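Local coordinates for protein putative cellulase CEL6 (Mycobacterium tuberculosis, PDB 1UP2) that probably cleaves internal beta-1,4-glucosidic bonds of cellulose as an endoglucanase of glycoside hydrolase family 6, here holding two disaccharide-like glucosyl-piperidine ligands, at residues A[157-162]-A[185-190]; A[217-222]-A[259-264]; A[233-238]-A[264-269]. All blocks are in the same frame, centred on the assembly; numbering follows the deposited sequence.

Contact 1 (A[157-162]-A[185-190]); sequences VDAGHS and FSLNVS. With IFM (5-hydroxymethyl-3,4-dihydroxypiperidine), chain B; BGC (beta-D-glucopyranose), chain C; IFM (5-hydroxymethyl-3,4-dihydroxypiperidine), chain D.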
# COMPACT_ATOMS: atom_id res chain seq x y z
N VAL A 157 6.08 5.52 4.57
CA VAL A 157 7.01 4.46 4.24
C VAL A 157 6.46 3.14 4.75
O VAL A 157 6.08 3.00 5.93
CB VAL A 157 8.40 4.74 4.84
CG1 VAL A 157 9.41 3.63 4.50
CG2 VAL A 157 8.88 6.12 4.37
N ASP A 158 6.46 2.13 3.90
CA ASP A 158 5.95 0.83 4.37
C ASP A 158 6.82 0.19 5.46
O ASP A 158 8.03 0.13 5.35
CB ASP A 158 5.68 -0.14 3.29
CG ASP A 158 4.89 -1.33 3.80
OD1 ASP A 158 3.69 -1.14 4.05
OD2 ASP A 158 5.40 -2.46 4.02
N ALA A 159 6.16 -0.35 6.48
CA ALA A 159 6.81 -0.81 7.69
C ALA A 159 6.39 -2.25 8.09
O ALA A 159 6.58 -2.66 9.22
CB ALA A 159 6.50 0.19 8.83
N GLY A 160 5.84 -3.03 7.14
CA GLY A 160 5.47 -4.42 7.42
C GLY A 160 4.21 -4.50 8.25
O GLY A 160 3.24 -3.81 7.99
N HIS A 161 4.25 -5.35 9.28
CA HIS A 161 3.10 -5.64 10.15
C HIS A 161 3.57 -6.19 11.49
O HIS A 161 4.74 -6.47 11.71
CB HIS A 161 2.05 -6.57 9.49
CG HIS A 161 2.58 -7.92 9.10
ND1 HIS A 161 3.13 -8.80 10.00
CD2 HIS A 161 2.60 -8.54 7.90
CE1 HIS A 161 3.52 -9.89 9.36
NE2 HIS A 161 3.21 -9.76 8.08
N SER A 162 2.60 -6.33 12.38
CA SER A 162 2.84 -6.62 13.77
C SER A 162 3.44 -8.00 14.02
O SER A 162 3.84 -8.29 15.15
CB SER A 162 1.52 -6.45 14.54
OG SER A 162 0.61 -7.44 14.05
N PHE A 185 4.44 6.08 8.36
CA PHE A 185 4.58 4.71 7.87
C PHE A 185 3.25 3.99 7.62
O PHE A 185 2.18 4.44 8.05
CB PHE A 185 5.48 3.90 8.81
CG PHE A 185 4.98 3.81 10.22
CD1 PHE A 185 5.22 4.84 11.12
CD2 PHE A 185 4.31 2.69 10.66
CE1 PHE A 185 4.75 4.74 12.44
CE2 PHE A 185 3.86 2.59 11.98
CZ PHE A 185 4.06 3.59 12.84
N SER A 186 3.31 2.90 6.86
CA SER A 186 2.13 2.08 6.60
C SER A 186 2.29 0.68 7.18
O SER A 186 3.40 0.15 7.28
CB SER A 186 1.80 2.02 5.10
OG SER A 186 2.88 1.48 4.37
N LEU A 187 1.16 0.09 7.57
CA LEU A 187 1.10 -1.23 8.18
C LEU A 187 0.04 -2.14 7.56
O LEU A 187 -0.95 -1.66 7.04
CB LEU A 187 0.77 -1.12 9.67
CG LEU A 187 1.76 -0.45 10.62
CD1 LEU A 187 1.10 -0.37 12.03
CD2 LEU A 187 3.11 -1.23 10.62
N ASN A 188 0.29 -3.44 7.62
CA ASN A 188 -0.69 -4.47 7.23
C ASN A 188 -0.99 -4.54 5.73
O ASN A 188 -2.00 -5.15 5.33
CB ASN A 188 -2.05 -4.24 7.95
CG ASN A 188 -2.74 -5.55 8.31
OD1 ASN A 188 -2.07 -6.53 8.63
ND2 ASN A 188 -4.07 -5.56 8.31
N VAL A 189 -0.13 -3.92 4.91
CA VAL A 189 -0.39 -3.87 3.47
C VAL A 189 -0.40 -5.29 2.89
O VAL A 189 0.57 -6.03 3.02
CB VAL A 189 0.63 -2.99 2.71
CG1 VAL A 189 0.42 -3.10 1.21
CG2 VAL A 189 0.49 -1.55 3.13
N SER A 190 -1.54 -5.63 2.29
CA SER A 190 -1.83 -6.92 1.70
C SER A 190 -1.84 -8.03 2.75
O SER A 190 -1.76 -9.19 2.39
CB SER A 190 -0.83 -7.29 0.59
OG SER A 190 -0.63 -6.25 -0.36
O4 IFM B . 5.75 -12.70 3.95
C4 IFM B . 6.19 -12.43 5.29
C3 IFM B . 5.02 -12.62 6.25
O3 IFM B . 4.06 -11.58 6.04
C2 IFM B . 5.48 -12.59 7.72
N IFM B . 6.63 -13.45 7.97
C1 IFM B . 7.77 -13.26 7.06
C5 IFM B . 7.33 -13.40 5.61
C6 IFM B . 8.46 -13.10 4.61
O6 IFM B . 9.61 -13.87 4.95
C2 BGC C . 5.47 -11.93 1.71
C3 BGC C . 5.10 -10.72 0.87
C4 BGC C . 3.73 -10.16 1.32
C5 BGC C . 3.71 -9.92 2.81
C6 BGC C . 2.32 -9.48 3.30
C1 BGC C . 5.40 -11.56 3.18
O2 BGC C . 6.73 -12.50 1.35
O3 BGC C . 5.04 -11.09 -0.50
O4 BGC C . 3.44 -8.96 0.63
O5 BGC C . 4.07 -11.12 3.50
O6 BGC C . 2.43 -9.17 4.67
O4 IFM D . 0.72 -8.23 -4.99
C4 IFM D . 0.91 -8.11 -3.57
C3 IFM D . 0.35 -9.39 -3.01
O3 IFM D . -1.07 -9.31 -2.95
C2 IFM D . 0.97 -9.73 -1.66
N IFM D . 2.42 -9.94 -1.73
C1 IFM D . 3.13 -9.19 -2.77
C5 IFM D . 2.40 -7.91 -3.23
C6 IFM D . 2.62 -6.76 -2.26
O6 IFM D . 1.80 -6.84 -1.12
O HOH W 1 2.47 -2.87 5.57
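Val-157 pairs with Phe-185, and Asp-158 with Ser-186, where parallel strands 153-158 and 184-187 lie side by side, linked through helix 167-176 in a beta-alpha-beta crossover of the family 6 glycoside hydrolase fold. This strand end is the tight part. Ser-186 N donates to Val-157 O (2.9 Å) and Ala-159 N to Ser-186 O (2.9 Å), as adjacent parallel strands do. Set between its own backbone N and carbonyl carbon (chi1 59°), Ser-186 OG donates to Asp-158 OD1 at 2.8 Å, on the anti side of the carboxylate and 18° out of its plane. The Val-189 methyl CG2 packs against the same oxygen, 3.4 Å from Asp-158 OD1. Asp-158 OD2 closes an Asx turn with Gly-160 N and also accepts from Asp-120 N, so bonds at both oxygens fix the carboxylate's rotation. Apolar packing gathers at Ala-159, whose CB stands 3.8 Å from Phe-185 CD2, obliquely to the ring, and also touches Leu-187 CD2; Met-170 and Leu-174 of helix 167-176 join it.

Past the strands the contact loosens toward the sugar-binding cleft. Asn-188 N still donates to Gly-160 O (3.0 Å), but a water links Asp-158 OD1, Gly-160 O and Val-189 N by hydrogen bonds. The Asn-188 amide is held from outside the contact, ND2 bonded to Asp-217 O and OD1 to Tyr-193 N. His-161 meets the other segment lightly, its CB 4.0 Å from Asn-188 N, and sends its ring to the ligands. With ND1 accepting from Arg-163 N, His-161 NE2 points its N-H in the ring plane at O3 of the chain B piperidine, 2.9 Å away and nearly straight at 169°.

Contact 2 (A[217-222]-A[259-264]); sequences DTSRNG and WIKRPG. With BGC (beta-D-glucopyranose), chain E; IFM (5-hydroxymethyl-3,4-dihydroxypiperidine), chain D; ACT (acetate ion), chain H.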
# COMPACT_ATOMS: atom_id res chain seq x y z
N ASP A 217 -3.73 -0.85 6.44
CA ASP A 217 -4.47 -1.48 5.37
C ASP A 217 -5.53 -2.37 6.03
O ASP A 217 -5.20 -3.41 6.61
CB ASP A 217 -3.53 -2.30 4.49
CG ASP A 217 -4.16 -2.74 3.20
OD1 ASP A 217 -5.39 -2.54 3.01
OD2 ASP A 217 -3.47 -3.33 2.32
N THR A 218 -6.79 -1.98 5.89
CA THR A 218 -7.95 -2.74 6.35
C THR A 218 -8.73 -3.38 5.22
O THR A 218 -9.89 -3.82 5.40
CB THR A 218 -8.90 -1.83 7.17
OG1 THR A 218 -9.21 -0.63 6.42
CG2 THR A 218 -8.22 -1.33 8.46
N SER A 219 -8.11 -3.51 4.06
CA SER A 219 -8.79 -4.12 2.91
C SER A 219 -9.32 -5.56 3.15
O SER A 219 -10.38 -5.91 2.67
CB SER A 219 -7.87 -4.10 1.70
OG SER A 219 -6.66 -4.77 1.97
N ARG A 220 -8.58 -6.37 3.91
CA ARG A 220 -8.92 -7.79 4.04
C ARG A 220 -8.83 -8.32 5.48
O ARG A 220 -8.66 -9.55 5.68
CB ARG A 220 -8.00 -8.60 3.11
CG ARG A 220 -8.15 -8.24 1.68
CD ARG A 220 -7.41 -9.14 0.70
NE ARG A 220 -5.95 -9.10 0.87
CZ ARG A 220 -5.10 -9.89 0.21
NH1 ARG A 220 -5.56 -10.75 -0.69
NH2 ARG A 220 -3.79 -9.78 0.42
N ASN A 221 -8.98 -7.44 6.47
CA ASN A 221 -8.70 -7.81 7.86
C ASN A 221 -9.92 -7.87 8.77
O ASN A 221 -9.77 -7.91 10.00
CB ASN A 221 -7.60 -6.93 8.49
CG ASN A 221 -8.10 -5.57 8.94
OD1 ASN A 221 -9.15 -5.11 8.47
ND2 ASN A 221 -7.37 -4.93 9.87
N GLY A 222 -11.10 -7.89 8.15
CA GLY A 222 -12.36 -7.95 8.89
C GLY A 222 -12.56 -9.17 9.77
O GLY A 222 -13.30 -9.11 10.78
N TRP A 259 -7.66 1.13 2.09
CA TRP A 259 -7.56 -0.12 1.35
C TRP A 259 -6.38 0.08 0.40
O TRP A 259 -6.47 0.82 -0.58
CB TRP A 259 -8.87 -0.47 0.61
CG TRP A 259 -9.94 -0.93 1.51
CD1 TRP A 259 -10.00 -0.83 2.89
CD2 TRP A 259 -11.18 -1.55 1.10
NE1 TRP A 259 -11.19 -1.36 3.35
CE2 TRP A 259 -11.93 -1.81 2.27
CE3 TRP A 259 -11.71 -1.93 -0.13
CZ2 TRP A 259 -13.21 -2.41 2.23
CZ3 TRP A 259 -12.97 -2.50 -0.18
CH2 TRP A 259 -13.69 -2.76 1.01
N ILE A 260 -5.24 -0.48 0.78
CA ILE A 260 -4.02 -0.30 0.01
C ILE A 260 -3.93 -1.44 -1.00
O ILE A 260 -3.99 -1.19 -2.20
CB ILE A 260 -2.80 -0.19 0.96
CG1 ILE A 260 -2.95 1.08 1.85
CG2 ILE A 260 -1.50 -0.09 0.17
CD1 ILE A 260 -1.92 1.23 3.01
N LYS A 261 -3.83 -2.68 -0.53
CA LYS A 261 -4.11 -3.84 -1.38
C LYS A 261 -5.53 -3.72 -1.94
O LYS A 261 -6.41 -3.25 -1.23
CB LYS A 261 -4.00 -5.13 -0.54
CG LYS A 261 -4.45 -6.42 -1.26
CD LYS A 261 -3.43 -6.85 -2.35
CE LYS A 261 -3.94 -8.04 -3.17
NZ LYS A 261 -3.11 -8.34 -4.39
N ARG A 262 -5.74 -4.15 -3.19
CA ARG A 262 -7.08 -4.16 -3.82
C ARG A 262 -7.79 -5.52 -3.67
O ARG A 262 -7.33 -6.52 -4.24
CB ARG A 262 -6.97 -3.78 -5.30
CG ARG A 262 -6.38 -2.39 -5.53
CD ARG A 262 -6.53 -1.83 -6.97
NE ARG A 262 -6.57 -0.36 -6.98
CZ ARG A 262 -6.80 0.40 -8.04
NH1 ARG A 262 -6.98 -0.11 -9.25
NH2 ARG A 262 -6.78 1.72 -7.88
N PRO A 263 -8.87 -5.58 -2.89
CA PRO A 263 -9.60 -6.84 -2.67
C PRO A 263 -9.99 -7.51 -3.99
O PRO A 263 -10.51 -6.82 -4.87
CB PRO A 263 -10.84 -6.41 -1.91
CG PRO A 263 -10.37 -5.26 -1.10
CD PRO A 263 -9.46 -4.47 -2.10
N GLY A 264 -9.68 -8.80 -4.13
CA GLY A 264 -9.93 -9.50 -5.38
C GLY A 264 -8.68 -9.76 -6.19
O GLY A 264 -8.62 -10.68 -7.00
C2 BGC E . 0.92 -7.13 -7.09
C3 BGC E . 0.55 -5.86 -7.89
C4 BGC E . -0.85 -5.32 -7.55
C5 BGC E . -1.05 -5.27 -6.01
C6 BGC E . -2.44 -4.83 -5.51
C1 BGC E . 0.57 -6.97 -5.62
O2 BGC E . 2.28 -7.53 -7.28
O3 BGC E . 0.68 -6.09 -9.29
O4 BGC E . -0.95 -4.04 -8.16
O5 BGC E . -0.77 -6.55 -5.46
O6 BGC E . -3.41 -5.84 -5.75
O4 IFM D . 0.72 -8.23 -4.99
C4 IFM D . 0.91 -8.11 -3.57
C3 IFM D . 0.35 -9.39 -3.01
O3 IFM D . -1.07 -9.31 -2.95
C2 IFM D . 0.97 -9.73 -1.66
N IFM D . 2.42 -9.94 -1.73
C1 IFM D . 3.13 -9.19 -2.77
C5 IFM D . 2.40 -7.91 -3.23
C6 IFM D . 2.62 -6.76 -2.26
O6 IFM D . 1.80 -6.84 -1.12
C ACT H . -6.57 1.43 -12.96
O ACT H . -6.51 0.47 -12.20
OXT ACT H . -7.05 2.53 -12.64
CH3 ACT H . -6.06 1.28 -14.38
O HOH W 2 -7.84 -10.53 -2.82
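The Asp-217 carboxylate holds two successive backbone N-H groups of residues 259-264, one on each oxygen. Ile-260 N donates to Asp-217 OD1 (3.0 Å) and Lys-261 N to Asp-217 OD2 (2.9 Å); both bonds are close to straight, with the donors displaced from the carboxylate plane. OD1 also receives Ser-219 N, closing an Asx turn, and Ser-219 OG, so three donors grip one atom; OD2 takes a further bond from Ser-190 N. These loops follow the neighbouring parallel strands 213-217 and 254-258, at the carboxyl ends of the family 6 sheet, where the bound saccharide lies.

Carbon packing is centred on Ser-219. Its CA sits 3.6 Å from the centroid of the Trp-259 five-membered ring, 12° off the normal, a CH-pi contact, while Pro-263 CG reaches Ser-219 CB at 3.9 Å. Thr-218 OG1 lies at the indole edge, and both it and Trp-259 NE1 bond to Ala-243 O.

Of the charged groups, Arg-220 crosses the Lys-261 chain obliquely, with Lys-261 CG over one face of the guanidinium, toward its rim, and its NH2 goes on to Asp-267 and Ser-190 O. A bend at chi2 (72°) carries Lys-261 onward to the ligands: its NZ donates to O3 of the chain D piperidine (2.7 Å) and to O6 (2.9 Å) and O5 (3.1 Å) of the chain E glucose.

Contact 3 (A[233-238]-A[264-269]); sequences WCNPSG and GESDGT. With IFM (5-hydroxymethyl-3,4-dihydroxypiperidine), chain D; BGC (beta-D-glucopyranose), chain C; IFM (5-hydroxymethyl-3,4-dihydroxypiperidine), chain B; BGC (beta-D-glucopyranose), chain E.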
# COMPACT_ATOMS: atom_id res chain seq x y z
N TRP A 233 -0.55 -15.74 4.32
CA TRP A 233 -0.83 -14.45 3.68
C TRP A 233 -1.08 -14.61 2.16
O TRP A 233 -1.39 -13.64 1.47
CB TRP A 233 0.35 -13.48 3.95
CG TRP A 233 1.67 -14.15 3.70
CD1 TRP A 233 2.44 -14.79 4.64
CD2 TRP A 233 2.29 -14.40 2.43
NE1 TRP A 233 3.52 -15.37 4.03
CE2 TRP A 233 3.46 -15.14 2.68
CE3 TRP A 233 2.01 -14.02 1.12
CZ2 TRP A 233 4.33 -15.55 1.66
CZ3 TRP A 233 2.87 -14.40 0.12
CH2 TRP A 233 4.03 -15.17 0.40
N CYS A 234 -0.93 -15.83 1.62
CA CYS A 234 -0.94 -16.04 0.16
C CYS A 234 -2.31 -16.60 -0.28
O CYS A 234 -2.54 -17.80 -0.19
CB CYS A 234 0.23 -16.94 -0.26
SG CYS A 234 0.87 -16.62 -1.94
N ASN A 235 -3.19 -15.72 -0.75
CA ASN A 235 -4.61 -16.06 -1.06
C ASN A 235 -5.30 -16.96 -0.03
O ASN A 235 -5.85 -18.01 -0.42
CB ASN A 235 -4.72 -16.73 -2.42
CG ASN A 235 -4.34 -15.82 -3.56
OD1 ASN A 235 -4.59 -14.62 -3.51
ND2 ASN A 235 -3.81 -16.39 -4.63
N PRO A 236 -5.28 -16.57 1.26
CA PRO A 236 -5.96 -17.35 2.28
C PRO A 236 -7.49 -17.34 2.05
O PRO A 236 -8.08 -16.37 1.51
CB PRO A 236 -5.60 -16.63 3.60
CG PRO A 236 -5.32 -15.22 3.17
CD PRO A 236 -4.65 -15.37 1.83
N SER A 237 -8.13 -18.43 2.41
CA SER A 237 -9.59 -18.47 2.37
C SER A 237 -10.16 -17.96 3.71
O SER A 237 -9.44 -17.76 4.66
CB SER A 237 -10.07 -19.87 2.01
OG SER A 237 -9.70 -20.79 3.00
N GLY A 238 -11.46 -17.73 3.76
CA GLY A 238 -12.12 -17.33 5.00
C GLY A 238 -11.87 -15.90 5.47
O GLY A 238 -12.25 -15.54 6.58
N GLY A 264 -9.68 -8.80 -4.13
CA GLY A 264 -9.93 -9.50 -5.38
C GLY A 264 -8.68 -9.76 -6.19
O GLY A 264 -8.62 -10.68 -7.00
N GLU A 265 -7.65 -8.94 -6.00
CA GLU A 265 -6.44 -9.13 -6.75
C GLU A 265 -5.63 -10.23 -6.06
O GLU A 265 -5.41 -10.20 -4.83
CB GLU A 265 -5.74 -7.79 -6.93
CG GLU A 265 -6.64 -6.84 -7.72
CD GLU A 265 -5.98 -5.59 -8.25
OE1 GLU A 265 -4.81 -5.26 -7.87
OE2 GLU A 265 -6.66 -4.92 -9.08
N SER A 266 -5.26 -11.25 -6.84
CA SER A 266 -4.51 -12.38 -6.35
C SER A 266 -3.19 -11.95 -5.69
O SER A 266 -2.57 -11.00 -6.10
CB SER A 266 -4.16 -13.32 -7.50
OG SER A 266 -3.53 -14.51 -7.02
N ASP A 267 -2.78 -12.73 -4.69
CA ASP A 267 -1.49 -12.57 -4.05
C ASP A 267 -0.36 -13.31 -4.76
O ASP A 267 0.80 -13.07 -4.46
CB ASP A 267 -1.54 -13.08 -2.61
CG ASP A 267 -2.54 -12.32 -1.76
OD1 ASP A 267 -2.48 -11.07 -1.75
OD2 ASP A 267 -3.40 -12.90 -1.07
N GLY A 268 -0.73 -14.21 -5.66
CA GLY A 268 0.25 -14.94 -6.48
C GLY A 268 -0.21 -16.35 -6.79
O GLY A 268 -1.33 -16.74 -6.47
N THR A 269 0.69 -17.14 -7.36
CA THR A 269 0.37 -18.51 -7.62
C THR A 269 0.19 -19.32 -6.33
O THR A 269 -0.64 -20.25 -6.27
CB THR A 269 1.41 -19.18 -8.56
OG1 THR A 269 2.73 -18.99 -8.06
CG2 THR A 269 1.38 -18.55 -9.93
O4 IFM D . 0.72 -8.23 -4.99
C4 IFM D . 0.91 -8.11 -3.57
C3 IFM D . 0.35 -9.39 -3.01
O3 IFM D . -1.07 -9.31 -2.95
C2 IFM D . 0.97 -9.73 -1.66
N IFM D . 2.42 -9.94 -1.73
C1 IFM D . 3.13 -9.19 -2.77
C5 IFM D . 2.40 -7.91 -3.23
C6 IFM D . 2.62 -6.76 -2.26
O6 IFM D . 1.80 -6.84 -1.12
C2 BGC C . 5.47 -11.93 1.71
C3 BGC C . 5.10 -10.72 0.87
C4 BGC C . 3.73 -10.16 1.32
C5 BGC C . 3.71 -9.92 2.81
C6 BGC C . 2.32 -9.48 3.30
C1 BGC C . 5.40 -11.56 3.18
O2 BGC C . 6.73 -12.50 1.35
O3 BGC C . 5.04 -11.09 -0.50
O4 BGC C . 3.44 -8.96 0.63
O5 BGC C . 4.07 -11.12 3.50
O6 BGC C . 2.43 -9.17 4.67
O4 IFM B . 5.75 -12.70 3.95
C4 IFM B . 6.19 -12.43 5.29
C3 IFM B . 5.02 -12.62 6.25
O3 IFM B . 4.06 -11.58 6.04
C2 IFM B . 5.48 -12.59 7.72
N IFM B . 6.63 -13.45 7.97
C1 IFM B . 7.77 -13.26 7.06
C5 IFM B . 7.33 -13.40 5.61
C6 IFM B . 8.46 -13.10 4.61
O6 IFM B . 9.61 -13.87 4.95
C2 BGC E . 0.92 -7.13 -7.09
C3 BGC E . 0.55 -5.86 -7.89
C4 BGC E . -0.85 -5.32 -7.55
C5 BGC E . -1.05 -5.27 -6.01
C6 BGC E . -2.44 -4.83 -5.51
C1 BGC E . 0.57 -6.97 -5.62
O2 BGC E . 2.28 -7.53 -7.28
O3 BGC E . 0.68 -6.09 -9.29
O4 BGC E . -0.95 -4.04 -8.16
O5 BGC E . -0.77 -6.55 -5.46
O6 BGC E . -3.41 -5.84 -5.75
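With each CG turned beside its backbone N and opposite its carbonyl carbon, Asn-235 (chi1 -66°) and Asp-267 (chi1 -61°) slide past one another in opposite directions, each side chain reaching the other's main chain. This reciprocal pair ties two irregular loops of the family 6 fold beside the saccharide cleft. Asn-235 N donates to the anti lone pair of Asp-267 OD2 at 2.8 Å, and Asp-267 N to Asn-235 OD1 at 2.9 Å, almost straight (170°). The two acceptors are drawn close, Asn-235 OD1 standing 3.2 Å from Asp-267 OD2. Asn-235 ND2 meets Ser-266 OG at 3.1 Å in the amide plane and has a second partner in Glu-274. The Ser-266 hydroxyl accepts from Gly-268 N as well, making an ST turn, and bonds to Pro-275 O. A disulfide from Cys-234 to Cys-270 joins the same loops.

Trp-233 faces the ligand: the chain C glucose lies over one side of its indole, with C2 3.8 Å from Trp-233 CH2, and Cys-234 CB lies against the opposite side, toward the rim. Asp-267 OD1 accepts a 2.6 Å bond from O3 of the chain D piperidine.

Contacts 1 and 2 lie deep in the chain, their centres about 8 and 9 Å from the centre of the chain, whereas contact 3, its centre about 16 Å from it, is a more peripheral union of loops with some partly exposed residues. Contact 1 alone has parallel strand pairing; contact 2 relies on a carboxylate gripping backbone N-H groups and on indole packing, contact 3 on an exchange of side-chain to main-chain bonds. Strand pairing continues from contact 1 to contact 2 through Leu-187 O and Asp-217 N, and Arg-220 of contact 2 reaches into both other contacts. Contacts 2 and 3 share Gly-264. All three touch the chain D piperidine.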